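Local coordinates for protein carboxylic ester hydrolase (Aspergillus niger, PDB 7K4O) that hydrolyses carboxylic esters as a secreted fungal tannase of the serine hydrolase class, probably releasing gallic acid from tannins, at residues 7-12 and 81-86; 90-95 and 201-206; 191-196 and 428-433; 486-489 and 493-496; 521-524 and 529-532. One frame throughout, in Å; residues are numbered along the deposited sequence. Where two conformers were deposited one is given.

Interaction 1 (7-12 and 81-86)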
# COMPACT_ATOMS: atom_id res chain seq x y z
N ALA A 7 15.00 -19.63 -25.65
CA ALA A 7 16.26 -20.37 -25.45
C ALA A 7 17.44 -19.54 -25.95
O ALA A 7 18.52 -19.66 -25.39
CB ALA A 7 16.19 -21.74 -26.12
N GLU A 8 17.29 -18.78 -27.03
CA GLU A 8 18.41 -17.97 -27.53
C GLU A 8 18.67 -16.76 -26.62
O GLU A 8 19.84 -16.36 -26.53
CB GLU A 8 18.11 -17.50 -28.95
CG GLU A 8 18.14 -18.63 -29.99
CD GLU A 8 17.61 -18.19 -31.36
OE1 GLU A 8 17.17 -17.02 -31.50
OE2 GLU A 8 17.68 -19.00 -32.30
N LEU A 9 17.60 -16.20 -26.07
CA LEU A 9 17.64 -14.98 -25.19
C LEU A 9 18.29 -15.33 -23.84
O LEU A 9 19.14 -14.58 -23.33
CB LEU A 9 16.23 -14.49 -24.96
CG LEU A 9 16.10 -13.29 -23.99
CD1 LEU A 9 16.70 -12.11 -24.60
CD2 LEU A 9 14.66 -13.00 -23.69
N CYS A 10 17.96 -16.51 -23.32
CA CYS A 10 18.25 -16.81 -21.90
C CYS A 10 19.61 -17.47 -21.76
O CYS A 10 19.68 -18.68 -21.39
CB CYS A 10 17.12 -17.64 -21.34
SG CYS A 10 17.10 -17.59 -19.52
N THR A 11 20.67 -16.72 -21.97
CA THR A 11 22.04 -17.17 -21.77
C THR A 11 22.83 -16.09 -21.06
O THR A 11 22.55 -14.88 -21.21
CB THR A 11 22.75 -17.53 -23.08
OG1 THR A 11 23.22 -16.34 -23.72
CG2 THR A 11 21.84 -18.34 -24.00
N ASP A 12 23.88 -16.50 -20.35
CA ASP A 12 24.71 -15.53 -19.63
C ASP A 12 25.34 -14.57 -20.65
O ASP A 12 25.44 -13.37 -20.35
CB ASP A 12 25.79 -16.23 -18.82
CG ASP A 12 25.32 -16.93 -17.56
OD1 ASP A 12 24.14 -16.83 -17.22
OD2 ASP A 12 26.20 -17.60 -16.93
N PRO A 81 10.40 -11.67 -20.68
CA PRO A 81 9.59 -12.46 -21.60
C PRO A 81 10.38 -13.00 -22.79
O PRO A 81 11.41 -12.49 -23.20
CB PRO A 81 8.54 -11.47 -22.14
CG PRO A 81 8.54 -10.33 -21.09
CD PRO A 81 9.91 -10.28 -20.49
N ALA A 82 9.86 -14.07 -23.36
CA ALA A 82 10.36 -14.56 -24.66
C ALA A 82 10.28 -13.39 -25.65
O ALA A 82 9.31 -12.61 -25.61
CB ALA A 82 9.49 -15.71 -25.10
N PRO A 83 11.23 -13.30 -26.57
CA PRO A 83 11.20 -12.21 -27.56
C PRO A 83 9.89 -12.07 -28.32
O PRO A 83 9.44 -10.94 -28.49
CB PRO A 83 12.37 -12.57 -28.47
CG PRO A 83 13.34 -13.28 -27.58
CD PRO A 83 12.46 -14.10 -26.66
N THR A 84 9.19 -13.18 -28.60
CA THR A 84 7.93 -13.08 -29.36
C THR A 84 6.81 -12.57 -28.46
O THR A 84 5.82 -12.15 -28.99
CB THR A 84 7.59 -14.40 -30.09
OG1 THR A 84 7.53 -15.47 -29.15
CG2 THR A 84 8.60 -14.67 -31.18
N ASP A 85 7.00 -12.57 -27.14
CA ASP A 85 5.97 -12.10 -26.19
C ASP A 85 6.28 -10.70 -25.62
O ASP A 85 5.39 -10.14 -25.02
CB ASP A 85 5.91 -13.05 -25.00
CG ASP A 85 5.37 -14.45 -25.33
OD1 ASP A 85 4.50 -14.52 -26.24
OD2 ASP A 85 5.79 -15.44 -24.63
N PHE A 86 7.46 -10.20 -25.86
CA PHE A 86 7.87 -8.86 -25.33
C PHE A 86 7.11 -7.77 -26.09
O PHE A 86 6.99 -7.82 -27.35
CB PHE A 86 9.35 -8.67 -25.53
CG PHE A 86 9.83 -7.31 -25.08
CD1 PHE A 86 9.73 -6.91 -23.74
CD2 PHE A 86 10.32 -6.40 -25.98
CE1 PHE A 86 10.17 -5.65 -23.37
CE2 PHE A 86 10.80 -5.15 -25.60
CZ PHE A 86 10.72 -4.77 -24.29

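Interaction 2 (90-95 and 201-206)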
# COMPACT_ATOMS: atom_id res chain seq x y z
N TRP A 90 8.23 -2.23 -19.47
CA TRP A 90 9.02 -2.47 -18.23
C TRP A 90 8.02 -2.40 -17.07
O TRP A 90 7.22 -1.46 -17.04
CB TRP A 90 10.13 -1.42 -18.09
CG TRP A 90 10.73 -1.43 -16.72
CD1 TRP A 90 10.40 -0.61 -15.68
CD2 TRP A 90 11.70 -2.35 -16.20
NE1 TRP A 90 11.13 -0.95 -14.54
CE2 TRP A 90 11.91 -2.03 -14.83
CE3 TRP A 90 12.40 -3.44 -16.73
CZ2 TRP A 90 12.79 -2.73 -14.02
CZ3 TRP A 90 13.25 -4.16 -15.92
CH2 TRP A 90 13.44 -3.83 -14.56
N LEU A 91 8.14 -3.29 -16.11
CA LEU A 91 7.39 -3.20 -14.85
C LEU A 91 8.37 -3.28 -13.67
O LEU A 91 9.02 -4.34 -13.46
CB LEU A 91 6.36 -4.33 -14.72
CG LEU A 91 5.56 -4.26 -13.43
CD1 LEU A 91 4.69 -3.05 -13.41
CD2 LEU A 91 4.73 -5.54 -13.20
N SER A 92 8.42 -2.20 -12.89
CA SER A 92 9.03 -2.23 -11.54
C SER A 92 8.00 -2.79 -10.55
O SER A 92 6.85 -2.46 -10.61
CB SER A 92 9.47 -0.81 -11.11
OG SER A 92 10.65 -0.41 -11.77
N THR A 93 8.47 -3.56 -9.56
CA THR A 93 7.67 -4.15 -8.49
C THR A 93 8.40 -3.88 -7.17
O THR A 93 9.61 -3.63 -7.19
CB THR A 93 7.43 -5.66 -8.67
OG1 THR A 93 8.68 -6.33 -8.48
CG2 THR A 93 6.86 -5.97 -10.04
N GLY A 94 7.62 -3.93 -6.11
CA GLY A 94 8.07 -3.51 -4.78
C GLY A 94 7.65 -4.45 -3.67
O GLY A 94 7.30 -5.63 -3.91
N GLY A 95 7.69 -3.91 -2.45
CA GLY A 95 7.74 -4.73 -1.23
C GLY A 95 6.45 -4.74 -0.41
O GLY A 95 5.33 -4.57 -0.91
N ASP A 201 10.10 11.22 -15.20
CA ASP A 201 9.99 10.33 -16.37
C ASP A 201 10.51 8.92 -16.09
O ASP A 201 10.69 8.18 -17.07
CB ASP A 201 10.69 10.93 -17.58
CG ASP A 201 12.09 11.38 -17.26
OD1 ASP A 201 12.80 10.64 -16.55
OD2 ASP A 201 12.40 12.55 -17.61
N GLU A 202 10.61 8.48 -14.85
CA GLU A 202 11.00 7.10 -14.55
C GLU A 202 9.92 6.14 -15.08
O GLU A 202 10.26 5.12 -15.69
CB GLU A 202 11.21 6.97 -13.05
CG GLU A 202 11.55 5.57 -12.59
CD GLU A 202 11.95 5.48 -11.11
OE1 GLU A 202 12.42 6.48 -10.61
OE2 GLU A 202 11.87 4.40 -10.56
N TRP A 203 8.65 6.44 -14.82
CA TRP A 203 7.52 5.61 -15.24
C TRP A 203 6.49 6.43 -15.99
O TRP A 203 6.19 7.59 -15.59
CB TRP A 203 6.85 4.90 -14.07
CG TRP A 203 7.75 4.05 -13.24
CD1 TRP A 203 8.75 3.21 -13.63
CD2 TRP A 203 7.73 4.00 -11.81
NE1 TRP A 203 9.32 2.59 -12.53
CE2 TRP A 203 8.73 3.09 -11.41
CE3 TRP A 203 6.95 4.61 -10.82
CZ2 TRP A 203 8.95 2.74 -10.08
CZ3 TRP A 203 7.18 4.27 -9.50
CH2 TRP A 203 8.15 3.35 -9.14
N ASP A 204 5.85 5.81 -16.96
CA ASP A 204 4.67 6.34 -17.66
C ASP A 204 3.41 6.15 -16.84
O ASP A 204 2.45 6.96 -16.99
CB ASP A 204 4.52 5.68 -19.03
CG ASP A 204 5.75 5.96 -19.90
OD1 ASP A 204 6.01 7.17 -20.20
OD2 ASP A 204 6.57 5.04 -20.15
N GLY A 205 3.34 5.09 -16.03
CA GLY A 205 2.13 4.82 -15.24
C GLY A 205 2.50 4.13 -13.95
O GLY A 205 3.35 3.23 -13.96
N ALA A 206 1.90 4.54 -12.83
CA ALA A 206 2.13 3.88 -11.53
C ALA A 206 0.79 3.38 -11.00
O ALA A 206 -0.19 4.13 -10.99
CB ALA A 206 2.75 4.85 -10.56

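Interaction 3 (191-196 and 428-433)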
# COMPACT_ATOMS: atom_id res chain seq x y z
N GLU A 191 6.49 2.86 -1.99
CA GLU A 191 7.64 2.82 -2.90
C GLU A 191 7.26 3.39 -4.26
O GLU A 191 8.06 4.14 -4.83
CB GLU A 191 8.20 1.42 -3.02
CG GLU A 191 8.86 0.92 -1.74
CD GLU A 191 9.01 -0.58 -1.62
OE1 GLU A 191 8.90 -1.28 -2.63
OE2 GLU A 191 9.28 -1.06 -0.48
N GLY A 192 6.05 3.11 -4.75
CA GLY A 192 5.59 3.76 -5.99
C GLY A 192 5.59 5.27 -5.85
O GLY A 192 6.16 5.98 -6.69
N TRP A 193 5.00 5.79 -4.78
CA TRP A 193 4.95 7.27 -4.58
C TRP A 193 6.35 7.84 -4.40
O TRP A 193 6.58 8.99 -4.80
CB TRP A 193 4.04 7.65 -3.41
CG TRP A 193 2.59 7.64 -3.75
CD1 TRP A 193 1.64 6.84 -3.20
CD2 TRP A 193 1.93 8.39 -4.79
NE1 TRP A 193 0.42 7.11 -3.75
CE2 TRP A 193 0.57 8.05 -4.74
CE3 TRP A 193 2.34 9.38 -5.69
CZ2 TRP A 193 -0.37 8.62 -5.59
CZ3 TRP A 193 1.41 9.95 -6.53
CH2 TRP A 193 0.07 9.56 -6.49
N SER A 194 7.30 7.09 -3.85
CA SER A 194 8.66 7.59 -3.59
C SER A 194 9.30 8.03 -4.92
O SER A 194 10.12 8.97 -4.94
CB SER A 194 9.53 6.60 -2.86
OG SER A 194 9.98 5.52 -3.68
N GLN A 195 8.99 7.33 -6.00
CA GLN A 195 9.56 7.65 -7.33
C GLN A 195 8.74 8.72 -8.06
O GLN A 195 9.32 9.66 -8.60
CB GLN A 195 9.64 6.41 -8.23
CG GLN A 195 10.39 5.26 -7.59
CD GLN A 195 11.81 5.62 -7.20
OE1 GLN A 195 12.64 5.89 -8.04
NE2 GLN A 195 12.07 5.69 -5.89
N VAL A 196 7.41 8.63 -8.01
CA VAL A 196 6.51 9.61 -8.67
C VAL A 196 6.77 11.02 -8.10
O VAL A 196 6.74 11.97 -8.83
CB VAL A 196 5.07 9.17 -8.55
CG1 VAL A 196 4.10 10.25 -9.00
CG2 VAL A 196 4.79 7.85 -9.30
N ILE A 428 -7.28 9.40 0.53
CA ILE A 428 -8.01 10.62 0.13
C ILE A 428 -7.19 11.84 0.48
O ILE A 428 -7.10 12.79 -0.32
CB ILE A 428 -9.41 10.65 0.80
CG1 ILE A 428 -10.43 9.72 0.12
CG2 ILE A 428 -9.92 12.06 0.75
CD1 ILE A 428 -10.18 8.29 0.26
N ARG A 429 -6.61 11.86 1.68
CA ARG A 429 -5.88 13.07 2.10
C ARG A 429 -4.77 13.44 1.10
O ARG A 429 -4.57 14.61 0.82
CB ARG A 429 -5.31 12.92 3.51
CG ARG A 429 -4.75 14.27 3.97
CD ARG A 429 -4.24 14.17 5.41
NE ARG A 429 -3.77 15.45 5.88
CZ ARG A 429 -4.53 16.36 6.53
NH1 ARG A 429 -5.80 16.11 6.82
NH2 ARG A 429 -4.00 17.50 6.92
N TYR A 430 -4.02 12.46 0.64
CA TYR A 430 -2.90 12.78 -0.28
C TYR A 430 -3.43 13.32 -1.60
O TYR A 430 -2.86 14.29 -2.13
CB TYR A 430 -2.00 11.57 -0.49
CG TYR A 430 -0.82 11.91 -1.36
CD1 TYR A 430 0.16 12.80 -0.94
CD2 TYR A 430 -0.71 11.39 -2.66
CE1 TYR A 430 1.22 13.17 -1.77
CE2 TYR A 430 0.35 11.71 -3.48
CZ TYR A 430 1.32 12.60 -3.04
OH TYR A 430 2.33 12.92 -3.89
N TRP A 431 -4.47 12.69 -2.14
CA TRP A 431 -5.04 13.19 -3.42
C TRP A 431 -5.50 14.63 -3.22
O TRP A 431 -5.24 15.51 -4.07
CB TRP A 431 -6.16 12.25 -3.87
CG TRP A 431 -6.81 12.61 -5.17
CD1 TRP A 431 -6.55 12.02 -6.39
CD2 TRP A 431 -7.89 13.54 -5.38
NE1 TRP A 431 -7.40 12.53 -7.34
CE2 TRP A 431 -8.21 13.48 -6.76
CE3 TRP A 431 -8.61 14.42 -4.57
CZ2 TRP A 431 -9.23 14.25 -7.31
CZ3 TRP A 431 -9.62 15.18 -5.12
CH2 TRP A 431 -9.90 15.10 -6.48
N GLU A 432 -6.10 14.94 -2.08
CA GLU A 432 -6.53 16.33 -1.83
C GLU A 432 -5.35 17.29 -1.66
O GLU A 432 -5.45 18.43 -2.06
CB GLU A 432 -7.42 16.38 -0.58
CG GLU A 432 -8.73 15.60 -0.67
CD GLU A 432 -9.77 16.19 -1.60
OE1 GLU A 432 -9.50 17.23 -2.19
OE2 GLU A 432 -10.87 15.57 -1.71
N SER A 433 -4.25 16.82 -1.07
CA SER A 433 -3.00 17.60 -0.89
C SER A 433 -2.49 17.96 -2.27
O SER A 433 -2.12 19.14 -2.53
CB SER A 433 -1.97 16.84 -0.10
OG SER A 433 -2.40 16.79 1.27

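Interaction 4 (486-489 and 493-496)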
# COMPACT_ATOMS: atom_id res chain seq x y z
N ILE A 486 -2.24 -0.03 -18.94
CA ILE A 486 -1.76 -0.12 -20.34
C ILE A 486 -2.77 0.54 -21.27
O ILE A 486 -2.36 1.30 -22.19
CB ILE A 486 -1.49 -1.57 -20.73
CG1 ILE A 486 -0.23 -2.10 -20.04
CG2 ILE A 486 -1.39 -1.70 -22.24
CD1 ILE A 486 -0.14 -3.58 -20.04
N ASP A 487 -4.03 0.21 -21.11
CA ASP A 487 -5.07 0.80 -22.00
C ASP A 487 -5.09 2.33 -21.89
O ASP A 487 -5.26 3.04 -22.90
CB ASP A 487 -6.40 0.21 -21.62
CG ASP A 487 -7.25 -0.21 -22.82
OD1 ASP A 487 -6.74 -0.21 -23.95
OD2 ASP A 487 -8.43 -0.51 -22.56
N TRP A 488 -4.92 2.87 -20.69
CA TRP A 488 -4.90 4.32 -20.46
C TRP A 488 -3.66 4.91 -21.13
O TRP A 488 -3.77 5.84 -21.96
CB TRP A 488 -4.94 4.59 -18.97
CG TRP A 488 -5.21 6.01 -18.61
CD1 TRP A 488 -5.64 7.03 -19.41
CD2 TRP A 488 -5.17 6.55 -17.27
NE1 TRP A 488 -5.86 8.16 -18.67
CE2 TRP A 488 -5.60 7.88 -17.36
CE3 TRP A 488 -4.85 6.01 -16.02
CZ2 TRP A 488 -5.71 8.71 -16.23
CZ3 TRP A 488 -4.95 6.83 -14.91
CH2 TRP A 488 -5.36 8.16 -15.02
N VAL A 489 -2.49 4.43 -20.77
CA VAL A 489 -1.21 5.03 -21.21
C VAL A 489 -0.99 4.81 -22.72
O VAL A 489 -0.61 5.77 -23.41
CB VAL A 489 -0.05 4.44 -20.37
CG1 VAL A 489 1.26 4.82 -21.01
CG2 VAL A 489 -0.12 4.92 -18.93
N VAL A 493 -7.40 4.94 -23.41
CA VAL A 493 -8.68 4.55 -22.75
C VAL A 493 -8.70 5.07 -21.30
O VAL A 493 -8.03 4.48 -20.42
CB VAL A 493 -8.91 3.05 -22.82
CG1 VAL A 493 -10.19 2.65 -22.12
CG2 VAL A 493 -8.89 2.56 -24.26
N VAL A 494 -9.49 6.09 -21.03
CA VAL A 494 -9.55 6.71 -19.68
C VAL A 494 -10.38 5.84 -18.76
O VAL A 494 -11.53 5.46 -19.09
CB VAL A 494 -10.11 8.13 -19.73
CG1 VAL A 494 -10.29 8.68 -18.32
CG2 VAL A 494 -9.22 9.00 -20.59
N PRO A 495 -9.85 5.46 -17.58
CA PRO A 495 -10.60 4.62 -16.64
C PRO A 495 -11.64 5.37 -15.82
O PRO A 495 -11.45 5.58 -14.59
CB PRO A 495 -9.51 4.05 -15.74
CG PRO A 495 -8.45 5.08 -15.73
CD PRO A 495 -8.48 5.72 -17.10
N THR A 496 -12.73 5.76 -16.46
CA THR A 496 -13.80 6.49 -15.75
C THR A 496 -14.14 5.80 -14.43
O THR A 496 -14.15 6.47 -13.36
CB THR A 496 -15.01 6.60 -16.69
OG1 THR A 496 -14.52 7.16 -17.91
CG2 THR A 496 -16.07 7.49 -16.13

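Interaction 5 (521-524 and 529-532)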
# COMPACT_ATOMS: atom_id res chain seq x y z
N PRO A 521 -20.22 5.42 -4.75
CA PRO A 521 -21.15 4.50 -5.38
C PRO A 521 -22.53 4.57 -4.72
O PRO A 521 -22.64 4.67 -3.52
CB PRO A 521 -20.54 3.12 -5.16
CG PRO A 521 -19.69 3.29 -3.91
CD PRO A 521 -19.16 4.70 -4.02
N LEU A 522 -23.56 4.48 -5.54
CA LEU A 522 -24.95 4.33 -5.02
C LEU A 522 -25.70 3.45 -6.01
O LEU A 522 -25.68 3.76 -7.22
CB LEU A 522 -25.56 5.72 -4.89
CG LEU A 522 -26.95 5.74 -4.24
CD1 LEU A 522 -26.84 5.21 -2.82
CD2 LEU A 522 -27.54 7.15 -4.28
N TRP A 523 -26.24 2.35 -5.52
CA TRP A 523 -27.05 1.44 -6.38
C TRP A 523 -28.52 1.86 -6.32
O TRP A 523 -29.01 2.24 -5.23
CB TRP A 523 -26.87 -0.02 -6.00
CG TRP A 523 -25.45 -0.52 -6.10
CD1 TRP A 523 -24.43 -0.28 -5.23
CD2 TRP A 523 -24.93 -1.46 -7.07
NE1 TRP A 523 -23.30 -0.97 -5.60
CE2 TRP A 523 -23.57 -1.69 -6.73
CE3 TRP A 523 -25.45 -2.09 -8.19
CZ2 TRP A 523 -22.75 -2.53 -7.48
CZ3 TRP A 523 -24.64 -2.93 -8.94
CH2 TRP A 523 -23.29 -3.14 -8.60
N THR A 524 -29.17 1.77 -7.47
CA THR A 524 -30.63 2.04 -7.66
C THR A 524 -31.30 0.78 -8.20
O THR A 524 -30.60 -0.21 -8.57
CB THR A 524 -30.81 3.26 -8.57
OG1 THR A 524 -30.09 3.01 -9.78
CG2 THR A 524 -30.32 4.54 -7.94
N THR A 529 -28.49 -1.42 -10.59
CA THR A 529 -27.73 -0.46 -11.42
C THR A 529 -26.90 0.45 -10.52
O THR A 529 -27.45 1.04 -9.57
CB THR A 529 -28.66 0.32 -12.35
OG1 THR A 529 -29.50 1.12 -11.53
CG2 THR A 529 -29.47 -0.63 -13.21
N MET A 530 -25.61 0.54 -10.80
CA MET A 530 -24.68 1.35 -9.98
C MET A 530 -24.47 2.72 -10.63
O MET A 530 -24.27 2.81 -11.84
CB MET A 530 -23.36 0.61 -9.80
CG MET A 530 -22.58 1.20 -8.65
SD MET A 530 -20.89 0.67 -8.59
CE MET A 530 -20.17 1.88 -9.70
N GLU A 531 -24.58 3.77 -9.83
CA GLU A 531 -24.24 5.13 -10.25
C GLU A 531 -23.08 5.63 -9.38
O GLU A 531 -22.86 5.09 -8.27
CB GLU A 531 -25.44 6.04 -10.06
CG GLU A 531 -26.69 5.45 -10.70
CD GLU A 531 -27.94 6.30 -10.52
OE1 GLU A 531 -28.99 5.87 -11.04
OE2 GLU A 531 -27.86 7.35 -9.84
N CYS A 532 -22.36 6.60 -9.91
CA CYS A 532 -21.27 7.30 -9.19
C CYS A 532 -21.78 8.71 -8.94
O CYS A 532 -21.98 9.44 -9.90
CB CYS A 532 -19.98 7.25 -10.00
SG CYS A 532 -19.37 5.58 -10.22

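Interaction 1 (7-12 and 81-86)
L9, at the end of the short helix 6-9, packs against P83 in the loop that joins strands 74-81 and 89-93 of the large mixed sheet, the core of an alpha/beta hydrolase fold. The two side chains run alongside in opposite senses: L9 CD2 lies 3.9 Å from P83 CD, while L9 CB sits 4.1 Å from P83 CG. With CG anti to the backbone N (chi1 176°), the leucine sends the same CD2 methyl on to the main chain of P81, 3.3 Å from P81 O. A branched aliphatic suits this buried spot, since it can meet the CD and CG methylenes of the proline and the carbonyl of P81 together. The polar need of P81 O is met by a hydrogen bond from Y170, a residue that also touches L9 and stacks on F86; V169, at the end of helix 144-169, packs on L9 as well. Further out, each segment is held in shape by its own turn. In the loop, D85 N donates to A82 O at 2.8 Å. On the other side the chain leaves the helix through an inverse gamma turn centred on C10, which is tied to C58 by a disulfide; the turn is closed by T11 N, 3.0 Å from L9 O.

Interaction 2 (90-95 and 201-206)
The indole of W203 presents its nitrogen edge to S92, whose OG lies close to the ring plane, while the carboxylate oxygen E202 OE2 stands over the outer part of one face, at a height of 3.2 Å. Y182 also stacks with this ring. The second indole, W90, has W203 NE1 near its own plane at the edge. S92 and W90 belong to strand 89-93 of the alpha/beta hydrolase sheet, and W203 lies just before strand 205-209; strand 179-185, the home of Y182, runs between the two, so W203 bridges across a neighbouring strand. S92 is the meeting point. Its hydroxyl accepts a hydrogen bond from W90 NE1, which is 2.9 Å from S92 OG and makes a 152° angle at hydrogen, the oxygen being 15° out of the indole plane. W203 NE1 adds a weak bond to S92 OG of 3.4 Å. S92 OG also hydrogen-bonds S159 OG of helix 144-169, to which W203 NE1 makes a second weak bond. A small hydroxyl suits a place where two bulky donors converge. It is brought there by a chi1 of -75°, which sets OG anti to the carbonyl carbon. Serine also contributes plain packing: S92 CB lies 3.7 Å from W203 CZ2.

Interaction 3 (191-196 and 428-433)
Helix 187-196, which follows the probable nucleophile elbow of this alpha/beta hydrolase fold, meets helix 425-438 through one T-shaped aromatic pair, W193 and Y430. The edge of the tyrosine points at a face of the indole: Y430 CE2 is poised 3.5 Å from the mean plane of the W193 ring, nearer its margin than its middle, and the ring planes are turned 67° apart. The centroids of the six-membered indole ring and the phenol are 4.8 Å apart, with W193 CZ3 and Y430 CE2 closest at 3.7 Å. Such large side chains are needed because the backbones are far from each other, W193 CA and Y430 CA being 10.5 Å apart. The tyrosine reaches over with CG anti to the backbone N (chi1 -177°). Edge-to-face geometry places the slightly positive C-H rim of Y430 over the electron-rich indole. The phenol oxygen, buried here, is satisfied by W398 O, and L401 and Y455 touch the tyrosine side chain. On the first helix a neighbouring polar group turns inward on its own backbone, as S194 OG donates to E191 O over 2.6 Å, the hydroxyl tilted 18° from the carbonyl plane.

Interaction 4 (486-489 and 493-496)
W488 and P495 form the dense part of this contact. P495 CD sits over the five-membered ring of the indole, 3.5 Å from its centroid and 14° off the ring normal, in a CH-pi contact. The two side chains cross at about a right angle, and P495 CG lies 3.7 Å from W488 CE3. Proline suits the spot because its ring C-H groups are somewhat polarised by the attached nitrogen and fit closely on a flat, electron-rich surface. Beside this CH-pi contact the main chains also touch, with W488 CA lying 3.1 Å from V493 O as a CA-H...O contact. The segments belong to the C-terminal part of helix 481-491 and to the loop that turns back along it toward strand 498-502. The turn is fastened by V493 N, which donates to D487 O over 2.9 Å with an angle of 165°, although the nitrogen stands 43° above the carbonyl plane. On its inner side the helix rests on the alpha/beta hydrolase sheet, where I412 touches W488 and K410 makes a cation-pi contact with it; R456 and Y458 both hold P495 O. V493 and V494 make up the solvent-facing side. Only V494 is loosely held, its CG2 coming no nearer to the indole than 4.0 Å, at W488 NE1. V493 lays its CG2 methyl across the carboxylate of D487, 3.5 Å from D487 OD1, a van der Waals contact of methyl with carboxylate; the polar partner of D487 OD1 is N491 ND2.

Interaction 5 (521-524 and 529-532)
T524, T529 and M530 bury the most surface here, the two threonines on one face of a pair of strands and the methionine on the other. Both threonines hold OG1 between the backbone N and the carbonyl carbon (chi1 55° for T524), which turns the hydroxyls together: T524 OG1 lies 2.6 Å from T529 OG1. T529 O and E531 OE1 approach T524 OG1 more weakly, each at 3.3 Å; T529 OG1 is also bonded to N525. Beta-branched threonines favour extended backbone, which suits this two-stranded antiparallel beta hairpin, strands 520-524 and 529-533. T524 with T529 and L522 with E531 are its hydrogen-bonded pairs, and T524 N reaches T529 O at 2.8 Å. W523 and M530 form a non-hydrogen-bonded pair, whose alpha carbons approach closely, so their side chains lie against each other on one face. M530 CB stands 3.6 Å from the centroid of the six-membered ring of W523, only 4° off the ring normal. The CB and CG methylenes lie over the indole and the polarisable sulfur borders it: M530 SD makes an oblique Met-aromatic contact, 4.4 Å from that same centroid. W523 also bonds through its backbone to D256, a calcium ligand, and makes a cation-pi contact with K258, another residue of that site. P521 CB borders the sulfur, 4.2 Å from M530 SD.

Overall arrangement
Interactions 2 and 3 are joined directly: G95 N is 2.9 Å from E191 OE1, probably a hydrogen bond, and W203 CH2 packs on Q195 CG at 3.3 Å. Interaction 4 borders interaction 2, with V489 CG2 3.8 Å from D204 O. These three therefore make a connected core around the central sheet. Segment 90-95 ends next to G96 and G97 of the gallic acid pocket, and interaction 3 lies on the helix after S186, with the W193 side chain about 12 Å from the bound acid. Interactions 1 and 5 are peripheral; segment 81-86 leads on to 90-95, the centres of interactions 1 and 2 being about 21 Å apart. Interaction 5 comes within about 6 Å of interaction 4 between nearest atoms.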